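Local coordinates for sugar ABC transporter, periplasmic sugar-binding protein (Caulobacter crescentus, PDB 4IRX), which binds myo-inositol in the periplasm as the solute-binding component of an ABC transporter, consistent with a role in nutrient uptake, at residues V13-L18 and V24-E29; A65-V70 and D264-G269; K165-Q170 and T188-T193. One frame throughout, in Å; residues are numbered along the deposited sequence.

Interaction 1: V13-L18 and V24-E29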
ATOM      1  N   VAL A  13      -9.439  -0.746  14.878  1.00  9.27           N
ATOM      2  CA  VAL A  13      -8.692  -0.712  13.631  1.00  9.62           C
ATOM      3  C   VAL A  13      -7.830   0.531  13.619  1.00 10.55           C
ATOM      4  O   VAL A  13      -8.329   1.659  13.581  1.00 12.75           O
ATOM      5  CB  VAL A  13      -9.630  -0.723  12.412  1.00 11.21           C
ATOM      6  CG1 VAL A  13      -8.818  -0.850  11.128  1.00 12.75           C
ATOM      7  CG2 VAL A  13     -10.595  -1.902  12.531  1.00 12.54           C
ATOM      8  N   SER A  14      -6.523   0.308  13.633  1.00  9.86           N
ATOM      9  CA  SER A  14      -5.537   1.376  13.653  1.00  9.70           C
ATOM     10  C   SER A  14      -4.869   1.574  12.296  1.00 12.19           C
ATOM     11  O   SER A  14      -4.124   0.706  11.851  1.00 10.73           O
ATOM     12  CB  SER A  14      -4.493   1.068  14.717  1.00 12.63           C
ATOM     13  OG  SER A  14      -3.421   2.012  14.632  1.00 14.54           O
ATOM     14  N   PHE A  15      -5.138   2.708  11.645  1.00 11.96           N
ATOM     15  CA  PHE A  15      -4.559   3.012  10.342  1.00 11.92           C
ATOM     16  C   PHE A  15      -3.295   3.823  10.489  1.00 13.35           C
ATOM     17  O   PHE A  15      -3.210   4.656  11.378  1.00 12.78           O
ATOM     18  CB  PHE A  15      -5.569   3.817   9.507  1.00 12.53           C
ATOM     19  CG  PHE A  15      -6.684   2.977   8.919  1.00 11.90           C
ATOM     20  CD1 PHE A  15      -6.512   2.353   7.697  1.00 16.67           C
ATOM     21  CD2 PHE A  15      -7.896   2.822   9.578  1.00 13.50           C
ATOM     22  CE1 PHE A  15      -7.513   1.568   7.145  1.00 18.15           C
ATOM     23  CE2 PHE A  15      -8.910   2.038   9.037  1.00 14.86           C
ATOM     24  CZ  PHE A  15      -8.726   1.414   7.811  1.00 14.50           C
ATOM     25  N   ASN A  16      -2.321   3.591   9.625  1.00 12.97           N
ATOM     26  CA  ASN A  16      -1.097   4.385   9.669  1.00 12.03           C
ATOM     27  C   ASN A  16      -1.286   5.870   9.375  1.00 15.42           C
ATOM     28  O   ASN A  16      -0.668   6.700  10.041  1.00 14.24           O
ATOM     29  CB  ASN A  16      -0.028   3.793   8.747  1.00 11.78           C
ATOM     30  CG  ASN A  16      -0.516   3.609   7.335  1.00 13.56           C
ATOM     31  OD1 ASN A  16      -1.429   2.827   7.092  1.00 14.78           O
ATOM     32  ND2 ASN A  16       0.107   4.303   6.382  1.00 14.05           N
ATOM     33  N   ASP A  17      -2.107   6.207   8.384  1.00 11.99           N
ATOM     34  CA  ASP A  17      -2.294   7.592   7.964  1.00 12.50           C
ATOM     35  C   ASP A  17      -3.540   7.679   7.095  1.00 12.65           C
ATOM     36  O   ASP A  17      -3.511   7.305   5.919  1.00 13.69           O
ATOM     37  CB  ASP A  17      -1.074   8.068   7.163  1.00 13.04           C
ATOM     38  CG  ASP A  17      -1.134   9.556   6.826  1.00 15.84           C
ATOM     39  OD1 ASP A  17      -2.187  10.186   7.075  1.00 18.49           O
ATOM     40  OD2 ASP A  17      -0.136  10.100   6.310  1.00 25.04           O
ATOM     41  N   LEU A  18      -4.633   8.187   7.671  1.00 11.03           N
ATOM     42  CA  LEU A  18      -5.902   8.306   6.947  1.00 11.52           C
ATOM     43  C   LEU A  18      -5.990   9.549   6.068  1.00 13.99           C
ATOM     44  O   LEU A  18      -7.035   9.861   5.527  1.00 16.38           O
ATOM     45  CB  LEU A  18      -7.118   8.158   7.874  1.00 13.84           C
ATOM     46  CG  LEU A  18      -7.513   6.700   8.134  1.00 14.26           C
ATOM     47  CD1 LEU A  18      -8.464   6.593   9.324  1.00 20.37           C
ATOM     48  CD2 LEU A  18      -8.202   6.144   6.890  1.00 16.31           C
ATOM     49  N   VAL A  24      -8.318   5.925   2.885  1.00 14.40           N
ATOM     50  CA  VAL A  24      -9.674   6.464   2.958  1.00 13.43           C
ATOM     51  C   VAL A  24     -10.623   5.481   2.275  1.00 11.97           C
ATOM     52  O   VAL A  24     -11.683   5.131   2.817  1.00 10.77           O
ATOM     53  CB  VAL A  24      -9.757   7.857   2.297  1.00 12.88           C
ATOM     54  CG1 VAL A  24     -11.192   8.332   2.228  1.00 17.58           C
ATOM     55  CG2 VAL A  24      -8.909   8.870   3.082  1.00 18.78           C
ATOM     56  N   ALA A  25     -10.247   5.003   1.096  1.00 10.06           N
ATOM     57  CA  ALA A  25     -11.095   4.060   0.375  1.00 11.94           C
ATOM     58  C   ALA A  25     -11.219   2.737   1.131  1.00 10.10           C
ATOM     59  O   ALA A  25     -12.300   2.155   1.199  1.00 12.25           O
ATOM     60  CB  ALA A  25     -10.585   3.843  -1.041  1.00 12.23           C
HETATM   61  N   MSE A  26     -10.100   2.265   1.701  1.00  9.41           N
HETATM   62  CA  MSE A  26     -10.118   1.033   2.488  1.00  8.69           C
HETATM   63  C   MSE A  26     -11.066   1.160   3.675  1.00 10.27           C
HETATM   64  O   MSE A  26     -11.825   0.248   3.961  1.00 11.38           O
HETATM   65  CB  MSE A  26      -8.704   0.660   2.969  1.00 10.45           C
HETATM   66  CG  MSE A  26      -8.643  -0.678   3.758  1.00 12.73           C
HETATM   67 SE   MSE A  26      -6.896  -1.287   4.322  0.57 10.66          SE
HETATM   68  CE  MSE A  26      -6.217  -2.011   2.672  1.00 15.22           C
ATOM     69  N   ARG A  27     -11.044   2.316   4.347  1.00  9.10           N
ATOM     70  CA  ARG A  27     -11.932   2.543   5.481  1.00 12.46           C
ATOM     71  C   ARG A  27     -13.399   2.443   5.106  1.00 13.38           C
ATOM     72  O   ARG A  27     -14.219   1.934   5.873  1.00 10.60           O
ATOM     73  CB  ARG A  27     -11.643   3.891   6.138  1.00  9.61           C
ATOM     74  CG  ARG A  27     -12.467   4.143   7.372  1.00 14.60           C
ATOM     75  CD  ARG A  27     -12.259   5.559   7.882  1.00 18.01           C
ATOM     76  NE  ARG A  27     -13.127   5.795   9.029  1.00 21.75           N
ATOM     77  CZ  ARG A  27     -12.931   6.764   9.909  1.00 22.36           C
ATOM     78  NH1 ARG A  27     -11.911   7.594   9.753  1.00 26.86           N
ATOM     79  NH2 ARG A  27     -13.760   6.900  10.939  1.00 22.73           N
ATOM     80  N   ARG A  28     -13.748   2.896   3.916  1.00 10.17           N
ATOM     81  CA  ARG A  28     -15.136   2.738   3.468  1.00 12.87           C
ATOM     82  C   ARG A  28     -15.573   1.279   3.377  1.00 12.05           C
ATOM     83  O   ARG A  28     -16.697   0.939   3.751  1.00 14.29           O
ATOM     84  CB  ARG A  28     -15.391   3.445   2.129  1.00 16.92           C
ATOM     85  CG  ARG A  28     -15.255   4.944   2.216  1.00 19.96           C
ATOM     86  CD  ARG A  28     -15.772   5.634   0.949  1.00 29.30           C
ATOM     87  NE  ARG A  28     -14.851   5.519  -0.178  1.00 42.02           N
ATOM     88  CZ  ARG A  28     -14.036   6.493  -0.584  1.00 34.45           C
ATOM     89  NH1 ARG A  28     -14.022   7.664   0.040  1.00 40.04           N
ATOM     90  NH2 ARG A  28     -13.234   6.295  -1.619  1.00 31.94           N
ATOM     91  N   GLU A  29     -14.687   0.421   2.866  1.00 10.09           N
ATOM     92  CA  GLU A  29     -15.040  -0.991   2.748  1.00 12.53           C
ATOM     93  C   GLU A  29     -15.109  -1.606   4.135  1.00 12.44           C
ATOM     94  O   GLU A  29     -15.947  -2.464   4.400  1.00 10.11           O
ATOM     95  CB  GLU A  29     -14.038  -1.741   1.868  1.00 12.43           C
ATOM     96  CG  GLU A  29     -13.781  -1.098   0.496  1.00 12.90           C
ATOM     97  CD  GLU A  29     -15.019  -0.976  -0.401  1.00 31.27           C
ATOM     98  OE1 GLU A  29     -15.908  -1.847  -0.407  1.00 24.82           O
ATOM     99  OE2 GLU A  29     -15.080   0.009  -1.167  1.00 34.15           O
TER

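Interaction 2: A65-V70 and D264-G269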
ATOM      1  N   ALA A  65     -10.151  -3.976  24.351  1.00 13.64           N
ATOM      2  CA  ALA A  65     -10.072  -4.557  23.018  1.00 11.98           C
ATOM      3  C   ALA A  65      -9.480  -5.953  23.080  1.00 12.97           C
ATOM      4  O   ALA A  65      -8.482  -6.182  23.789  1.00 13.53           O
ATOM      5  CB  ALA A  65      -9.217  -3.669  22.102  1.00 13.42           C
ATOM      6  N   LYS A  66     -10.082  -6.892  22.351  1.00 12.84           N
ATOM      7  CA  LYS A  66      -9.571  -8.258  22.334  1.00 12.55           C
ATOM      8  C   LYS A  66      -9.007  -8.646  20.976  1.00 10.92           C
ATOM      9  O   LYS A  66      -8.246  -9.615  20.878  1.00 12.73           O
ATOM     10  CB  LYS A  66     -10.623  -9.277  22.813  1.00 14.03           C
ATOM     11  CG  LYS A  66     -11.184  -8.997  24.207  1.00 14.23           C
ATOM     12  CD  LYS A  66     -10.087  -9.059  25.255  1.00 18.27           C
ATOM     13  CE  LYS A  66      -9.657 -10.480  25.549  1.00 28.08           C
ATOM     14  NZ  LYS A  66      -8.595 -10.518  26.601  1.00 37.96           N
ATOM     15  N   VAL A  67      -9.384  -7.903  19.925  1.00 12.32           N
ATOM     16  CA  VAL A  67      -8.730  -8.027  18.618  1.00 11.93           C
ATOM     17  C   VAL A  67      -8.473  -6.652  18.060  1.00 11.24           C
ATOM     18  O   VAL A  67      -9.351  -5.777  18.116  1.00 11.22           O
ATOM     19  CB  VAL A  67      -9.585  -8.806  17.590  1.00 14.08           C
ATOM     20  CG1 VAL A  67      -8.782  -8.995  16.311  1.00 14.73           C
ATOM     21  CG2 VAL A  67     -10.027 -10.138  18.153  1.00 16.30           C
ATOM     22  N   VAL A  68      -7.263  -6.445  17.553  1.00 11.47           N
ATOM     23  CA  VAL A  68      -6.898  -5.188  16.911  1.00 11.89           C
ATOM     24  C   VAL A  68      -6.387  -5.505  15.522  1.00 10.60           C
ATOM     25  O   VAL A  68      -5.630  -6.469  15.338  1.00 12.64           O
ATOM     26  CB  VAL A  68      -5.833  -4.410  17.714  1.00 12.82           C
ATOM     27  CG1 VAL A  68      -5.500  -3.134  16.998  1.00 21.70           C
ATOM     28  CG2 VAL A  68      -6.372  -4.067  19.088  1.00 13.75           C
ATOM     29  N   ILE A  69      -6.848  -4.746  14.530  1.00  9.06           N
ATOM     30  CA  ILE A  69      -6.325  -4.828  13.169  1.00  9.08           C
ATOM     31  C   ILE A  69      -5.466  -3.612  12.972  1.00  9.55           C
ATOM     32  O   ILE A  69      -5.899  -2.507  13.240  1.00 10.29           O
ATOM     33  CB  ILE A  69      -7.460  -4.834  12.141  1.00  8.40           C
ATOM     34  CG1 ILE A  69      -8.366  -6.060  12.363  1.00 10.09           C
ATOM     35  CG2 ILE A  69      -6.919  -4.801  10.742  1.00  9.15           C
ATOM     36  CD1 ILE A  69      -9.681  -6.005  11.554  1.00 11.36           C
ATOM     37  N   VAL A  70      -4.225  -3.814  12.560  1.00  9.37           N
ATOM     38  CA  VAL A  70      -3.288  -2.697  12.473  0.60 11.50           C
ATOM     39  C   VAL A  70      -2.580  -2.624  11.118  1.00  9.90           C
ATOM     40  O   VAL A  70      -2.105  -3.628  10.577  1.00 10.16           O
ATOM     41  CB  VAL A  70      -2.265  -2.749  13.644  0.60 10.07           C
ATOM     42  CG1 VAL A  70      -1.562  -4.094  13.709  0.60 14.12           C
ATOM     43  CG2 VAL A  70      -1.253  -1.608  13.564  0.60  6.10           C
ATOM     44  N   ASP A 264     -14.597 -13.980  13.727  1.00 12.35           N
ATOM     45  CA  ASP A 264     -14.547 -15.398  14.050  1.00 12.99           C
ATOM     46  C   ASP A 264     -13.670 -15.648  15.279  1.00 14.96           C
ATOM     47  O   ASP A 264     -13.981 -16.517  16.106  1.00 13.59           O
ATOM     48  CB  ASP A 264     -14.106 -16.214  12.831  1.00 13.89           C
ATOM     49  CG  ASP A 264     -15.268 -16.517  11.885  1.00 18.73           C
ATOM     50  OD1 ASP A 264     -16.390 -16.773  12.381  1.00 24.01           O
ATOM     51  OD2 ASP A 264     -15.066 -16.501  10.650  1.00 20.58           O
ATOM     52  N   LYS A 265     -12.609 -14.863  15.443  1.00 11.55           N
ATOM     53  CA  LYS A 265     -11.820 -14.966  16.672  1.00  8.83           C
ATOM     54  C   LYS A 265     -12.696 -14.620  17.890  1.00 13.85           C
ATOM     55  O   LYS A 265     -12.687 -15.338  18.919  1.00 14.58           O
ATOM     56  CB  LYS A 265     -10.627 -14.015  16.619  1.00 13.68           C
ATOM     57  CG  LYS A 265      -9.813 -13.948  17.910  1.00 14.64           C
ATOM     58  CD  LYS A 265      -8.874 -15.142  18.001  1.00 21.59           C
ATOM     59  CE  LYS A 265      -7.853 -14.967  19.097  1.00 29.87           C
ATOM     60  NZ  LYS A 265      -8.496 -15.006  20.429  1.00 37.43           N
ATOM     61  N   ILE A 266     -13.471 -13.542  17.789  1.00 13.06           N
ATOM     62  CA  ILE A 266     -14.357 -13.153  18.898  1.00 10.82           C
ATOM     63  C   ILE A 266     -15.467 -14.171  19.192  1.00 13.19           C
ATOM     64  O   ILE A 266     -15.716 -14.503  20.360  1.00 15.03           O
ATOM     65  CB  ILE A 266     -14.980 -11.776  18.625  1.00 11.18           C
ATOM     66  CG1 ILE A 266     -13.891 -10.688  18.638  1.00  9.71           C
ATOM     67  CG2 ILE A 266     -16.092 -11.493  19.594  1.00 11.20           C
ATOM     68  CD1 ILE A 266     -14.319  -9.331  18.025  1.00 14.33           C
ATOM     69  N   LYS A 267     -16.103 -14.698  18.148  1.00 11.82           N
ATOM     70  CA  LYS A 267     -17.235 -15.611  18.328  1.00 12.82           C
ATOM     71  C   LYS A 267     -16.813 -16.989  18.828  1.00 14.94           C
ATOM     72  O   LYS A 267     -17.491 -17.565  19.688  1.00 20.61           O
ATOM     73  CB  LYS A 267     -18.033 -15.744  17.016  1.00 11.41           C
ATOM     74  CG  LYS A 267     -18.882 -14.547  16.657  1.00 13.01           C
ATOM     75  CD  LYS A 267     -19.466 -14.792  15.279  1.00 14.48           C
ATOM     76  CE  LYS A 267     -20.312 -13.671  14.800  1.00 19.97           C
ATOM     77  NZ  LYS A 267     -20.749 -13.985  13.412  1.00 19.82           N
ATOM     78  N   SER A 268     -15.697 -17.520  18.334  1.00 12.98           N
ATOM     79  CA  SER A 268     -15.360 -18.930  18.573  1.00 16.25           C
ATOM     80  C   SER A 268     -13.914 -19.217  18.942  1.00 17.26           C
ATOM     81  O   SER A 268     -13.552 -20.371  19.167  1.00 19.93           O
ATOM     82  CB  SER A 268     -15.691 -19.755  17.328  1.00 14.80           C
ATOM     83  OG  SER A 268     -14.715 -19.540  16.322  1.00 18.53           O
ATOM     84  N   GLY A 269     -13.077 -18.184  19.000  1.00 12.96           N
ATOM     85  CA  GLY A 269     -11.669 -18.373  19.273  1.00 17.59           C
ATOM     86  C   GLY A 269     -10.866 -18.885  18.097  1.00 15.93           C
ATOM     87  O   GLY A 269      -9.730 -19.311  18.268  1.00 18.77           O
TER

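Interaction 3: K165-Q170 and T188-T193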
ATOM      1  N   LYS A 165      18.541   0.237 -16.527  1.00  9.78           N
ATOM      2  CA  LYS A 165      19.254   1.025 -15.534  1.00 10.95           C
ATOM      3  C   LYS A 165      18.330   1.715 -14.560  1.00 11.22           C
ATOM      4  O   LYS A 165      17.413   2.431 -14.960  1.00 14.24           O
ATOM      5  CB  LYS A 165      20.143   2.047 -16.221  1.00 15.91           C
ATOM      6  CG  LYS A 165      21.162   1.357 -17.143  1.00 21.01           C
ATOM      7  CD  LYS A 165      22.222   2.276 -17.725  1.00 31.80           C
ATOM      8  CE  LYS A 165      23.080   1.500 -18.725  1.00 25.21           C
ATOM      9  NZ  LYS A 165      23.899   0.418 -18.097  1.00 22.99           N
ATOM     10  N   ILE A 166      18.568   1.500 -13.268  1.00 10.02           N
ATOM     11  CA  ILE A 166      17.870   2.276 -12.250  1.00  9.63           C
ATOM     12  C   ILE A 166      18.690   3.538 -12.058  1.00 10.71           C
ATOM     13  O   ILE A 166      19.701   3.531 -11.360  1.00 13.18           O
ATOM     14  CB  ILE A 166      17.674   1.506 -10.931  1.00  9.68           C
ATOM     15  CG1 ILE A 166      16.864   0.227 -11.170  1.00 11.39           C
ATOM     16  CG2 ILE A 166      16.950   2.385  -9.921  1.00 10.90           C
ATOM     17  CD1 ILE A 166      16.617  -0.617  -9.902  1.00 14.31           C
ATOM     18  N   VAL A 167      18.270   4.602 -12.741  1.00  9.88           N
ATOM     19  CA  VAL A 167      19.036   5.847 -12.757  1.00 11.19           C
ATOM     20  C   VAL A 167      18.993   6.540 -11.409  1.00 16.51           C
ATOM     21  O   VAL A 167      20.015   7.046 -10.939  1.00 18.74           O
ATOM     22  CB  VAL A 167      18.602   6.735 -13.916  1.00 13.11           C
ATOM     23  CG1 VAL A 167      18.966   6.095 -15.225  1.00 16.06           C
ATOM     24  CG2 VAL A 167      17.121   6.929 -13.884  1.00 22.44           C
ATOM     25  N   THR A 168      17.827   6.535 -10.761  1.00 13.08           N
ATOM     26  CA  THR A 168      17.772   6.919  -9.362  0.56 12.73           C
ATOM     27  C   THR A 168      16.555   6.283  -8.712  1.00 11.97           C
ATOM     28  O   THR A 168      15.583   5.921  -9.369  1.00 12.22           O
ATOM     29  CB  THR A 168      17.805   8.448  -9.172  0.56 18.80           C
ATOM     30  OG1 THR A 168      17.858   8.764  -7.776  0.56 11.67           O
ATOM     31  CG2 THR A 168      16.601   9.083  -9.789  0.56 14.76           C
ATOM     32  N   GLU A 169      16.675   6.056  -7.413  1.00 12.33           N
ATOM     33  CA  GLU A 169      15.581   5.504  -6.621  1.00 11.73           C
ATOM     34  C   GLU A 169      15.421   6.407  -5.405  1.00 13.51           C
ATOM     35  O   GLU A 169      16.389   6.597  -4.646  1.00 15.83           O
ATOM     36  CB  GLU A 169      15.911   4.062  -6.231  1.00 15.19           C
ATOM     37  CG  GLU A 169      14.902   3.371  -5.323  1.00 14.54           C
ATOM     38  CD  GLU A 169      15.230   1.896  -5.136  1.00 20.94           C
ATOM     39  OE1 GLU A 169      15.376   1.166  -6.150  1.00 23.00           O
ATOM     40  OE2 GLU A 169      15.372   1.468  -3.970  1.00 23.67           O
ATOM     41  N   GLN A 170      14.234   7.002  -5.245  1.00  9.38           N
ATOM     42  CA  GLN A 170      13.997   7.960  -4.179  1.00  8.98           C
ATOM     43  C   GLN A 170      12.609   7.773  -3.627  1.00 13.44           C
ATOM     44  O   GLN A 170      11.723   7.294  -4.336  1.00 14.44           O
ATOM     45  CB  GLN A 170      14.188   9.403  -4.668  1.00 13.95           C
ATOM     46  CG  GLN A 170      15.653   9.701  -4.998  1.00 16.85           C
ATOM     47  CD  GLN A 170      15.869  11.106  -5.487  1.00 23.97           C
ATOM     48  OE1 GLN A 170      15.243  12.044  -4.992  1.00 19.11           O
ATOM     49  NE2 GLN A 170      16.767  11.266  -6.469  1.00 21.92           N
ATOM     50  N   THR A 188      15.088  17.165 -13.908  1.00  8.13           N
ATOM     51  CA  THR A 188      16.060  18.218 -14.151  1.00  9.22           C
ATOM     52  C   THR A 188      17.477  17.661 -14.158  1.00 15.34           C
ATOM     53  O   THR A 188      18.301  18.041 -14.997  1.00 15.20           O
ATOM     54  CB  THR A 188      15.907  19.298 -13.077  1.00  7.12           C
ATOM     55  OG1 THR A 188      14.645  19.918 -13.265  1.00 10.06           O
ATOM     56  CG2 THR A 188      17.046  20.352 -13.174  1.00 10.28           C
ATOM     57  N   SER A 189      17.765  16.740 -13.243  1.00 10.46           N
ATOM     58  CA  SER A 189      19.100  16.123 -13.161  1.00 12.02           C
ATOM     59  C   SER A 189      19.457  15.286 -14.377  1.00 15.53           C
ATOM     60  O   SER A 189      20.633  15.035 -14.619  1.00 21.27           O
ATOM     61  CB  SER A 189      19.227  15.303 -11.880  1.00 13.33           C
ATOM     62  OG  SER A 189      18.624  14.012 -11.995  1.00 21.19           O
HETATM   63  N   MSE A 190      18.465  14.850 -15.141  1.00 15.94           N
HETATM   64  CA  MSE A 190      18.793  14.099 -16.372  0.53 18.08           C
HETATM   65  C   MSE A 190      18.038  14.640 -17.574  1.00 17.60           C
HETATM   66  O   MSE A 190      17.580  13.902 -18.450  1.00 18.30           O
HETATM   67  CB  MSE A 190      18.512  12.617 -16.206  0.53 22.81           C
HETATM   68  CG  MSE A 190      17.087  12.377 -15.917  0.53 10.54           C
HETATM   69 SE   MSE A 190      16.760  10.545 -15.417  0.53 21.09          SE
HETATM   70  CE  MSE A 190      17.808  10.445 -13.741  0.53 17.11           C
ATOM     71  N   ARG A 191      17.963  15.961 -17.654  1.00 17.82           N
ATOM     72  CA  ARG A 191      17.181  16.566 -18.718  1.00 22.25           C
ATOM     73  C   ARG A 191      17.728  16.308 -20.113  1.00 18.75           C
ATOM     74  O   ARG A 191      16.992  16.366 -21.091  1.00 25.36           O
ATOM     75  CB  ARG A 191      16.952  18.054 -18.442  1.00 29.49           C
ATOM     76  CG  ARG A 191      18.212  18.864 -18.368  1.00 29.67           C
ATOM     77  CD  ARG A 191      17.902  20.253 -17.836  1.00 27.62           C
ATOM     78  NE  ARG A 191      16.922  20.931 -18.680  1.00 23.49           N
ATOM     79  CZ  ARG A 191      17.221  21.900 -19.540  1.00 45.76           C
ATOM     80  NH1 ARG A 191      18.478  22.308 -19.668  1.00 38.96           N
ATOM     81  NH2 ARG A 191      16.262  22.467 -20.260  1.00 43.44           N
ATOM     82  N   ASP A 192      19.008  15.983 -20.201  1.00 21.35           N
ATOM     83  CA  ASP A 192      19.601  15.688 -21.495  1.00 30.70           C
ATOM     84  C   ASP A 192      19.339  14.233 -21.896  1.00 31.39           C
ATOM     85  O   ASP A 192      19.460  13.869 -23.056  1.00 32.02           O
ATOM     86  CB  ASP A 192      21.091  16.040 -21.489  1.00 38.85           C
ATOM     87  CG  ASP A 192      21.341  17.501 -21.109  1.00 43.31           C
ATOM     88  OD1 ASP A 192      20.899  18.395 -21.863  1.00 43.57           O
ATOM     89  OD2 ASP A 192      21.968  17.752 -20.053  1.00 39.51           O
ATOM     90  N   THR A 193      18.989  13.397 -20.921  1.00 22.67           N
ATOM     91  CA  THR A 193      18.662  11.998 -21.192  1.00 19.28           C
ATOM     92  C   THR A 193      17.507  11.551 -20.293  1.00 17.47           C
ATOM     93  O   THR A 193      17.734  10.833 -19.321  1.00 18.37           O
ATOM     94  CB  THR A 193      19.871  11.044 -20.964  1.00 23.92           C
ATOM     95  OG1 THR A 193      20.313  11.114 -19.603  1.00 34.23           O
ATOM     96  CG2 THR A 193      21.035  11.384 -21.880  1.00 28.50           C
TER

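Interaction 1: V13-L18 and V24-E29
The Phe15 ring overlaps helix 21-37 at Met26 and Arg27. Met26, present as selenomethionine, comes to the edge of the ring. Its SE is 4.1 Å from Phe15 CE1 and 77° off the ring normal, which makes a Met-aromatic contact. The Met26 chain is extended through chi1 and chi2 (-177° and 177°), which carries SE to the ring edge. The bend at chi3 only turns CE. Phe15 CZ reaches the helix backbone itself, 4.1 Å from Arg27 CA. Leu18 CD2 lies 4.0 Å above one face of the Phe15 ring, displaced toward the rim. The aliphatic part of Arg27 is used next. Its CB is 4.2 Å from Leu18 CD2, and the extended chain passes Leu18 at about a right angle. The guanidinium approaches Leu18 obliquely, with NH1 3.6 Å from Leu18 CD1. NE of this arginine forms a salt bridge with Glu31 OE2, further along the same helix. Val24 CG2 rests 3.2 Å from Leu18 O, a close van der Waals contact of a methyl with a carbonyl oxygen. The selenomethionine side chain lies about 6 Å from bound myo-inositol. The contact joins the first strand and helix of a beta-alpha-beta unit, 10-15, 21-37 and 40-45. Val43 of strand 40-45 touches Phe15, Leu18 and Arg27, while Pro251, Gln254 and Ile255 at the start of helix 251-268 pack against Met26.

Interaction 2: A65-V70 and D264-G269
Val67 meets two neighbouring side chains of the helix, Lys265 and Ile266, with a single methyl group. The setting is the alpha/beta sandwich of a periplasmic binding protein domain, where helix 251-268 packs on a face of the seven-stranded sheet. Val67 opens strand 67-70 and points toward the helix. Its CG1 stands anti to the backbone N. This leaves CG2, anti to the carbonyl carbon, as the branch that reaches across. Val67 CG2 is 3.8 Å from Lys265 CG and 3.9 Å from Ile266 CG1. The valine crosses both partners obliquely, and CG2 sits in the corner between these two carbons. In Lys265, CG is anti to the backbone N (chi1 174°), which sends it toward Val67. The bend at chi2, 80°, then turns the rest of the chain, and the charged end takes no part. Ile266 leaves the helix more to one side, and its CG1 branch swings back to close the contact. The nearest backbones, at Val67 and Ile266, are 7.6 Å apart between CA atoms, a spacing filled by side chains. Ala262 of the same helix also touches Val67, and Ala258 and Leu259 carry the packing on to Ile69. Gly269 is the first residue to leave helical backbone angles, with positive phi (77°), and its N bonds to Lys265 O at 2.9 Å.

Interaction 3: K165-Q170 and T188-T193
Val167 and Met190 form the close part of this small contact. Met190 is selenomethionine, and the placement described is one of two modelled for it. In this conformer its CE methyl lies 3.6 Å from Val167 CG2 and 3.8 Å from Val167 CB, and the two side chains cross obliquely. SE follows at 3.9 Å from Val167 CG2. The bend at chi3, 64°, turns the methyl across the valine. The closeness is less certain for the residue as a whole. The backbone of Val167 takes helical angles within the strand, so Val167 and the next residue, Thr168, both point toward segment 188-193. Thr168 is the looser side. Its CG2 stays 4.4 Å from Met190 CE, and it too has two conformers. In the one described, its OG1 accepts a straight bond of 3.0 Å from Gln170 NE2 along the strand. Past Met190 the chain is solvent-facing, with Arg191, Asp192 and Thr193 exposed. Met190 O and Thr193 N close a type I turn there, 2.9 Å apart. Arg133 of the adjacent strand 132-138 touches both Val167 and Met190. The elements belong to a beta-alpha-beta crossover, in which strand 164-171 and helix 176-189 lead to parallel strand 197-200 on the other side of strand 132-138.

Interactions 1 and 2 share one sheet. Their strands 10-15 and 67-70 are neighbours, joined by a probable hydrogen bond from Ser14 N to Ile69 O. Helix 251-268 packs on Met26 of interaction 1 near its start and supplies one segment of interaction 2 near its end. Interaction 3 belongs to the four-stranded sheet, with its centre about 34 Å from that of interaction 1 and about 47 Å from that of interaction 2. Interaction 1 is partly buried, nearest the chain centre, and brings in an aromatic ring and selenium. Interaction 2 is also partly buried, an aliphatic contact farther out. Interaction 3 lies at the surface and rests mainly on one selenomethionine methyl.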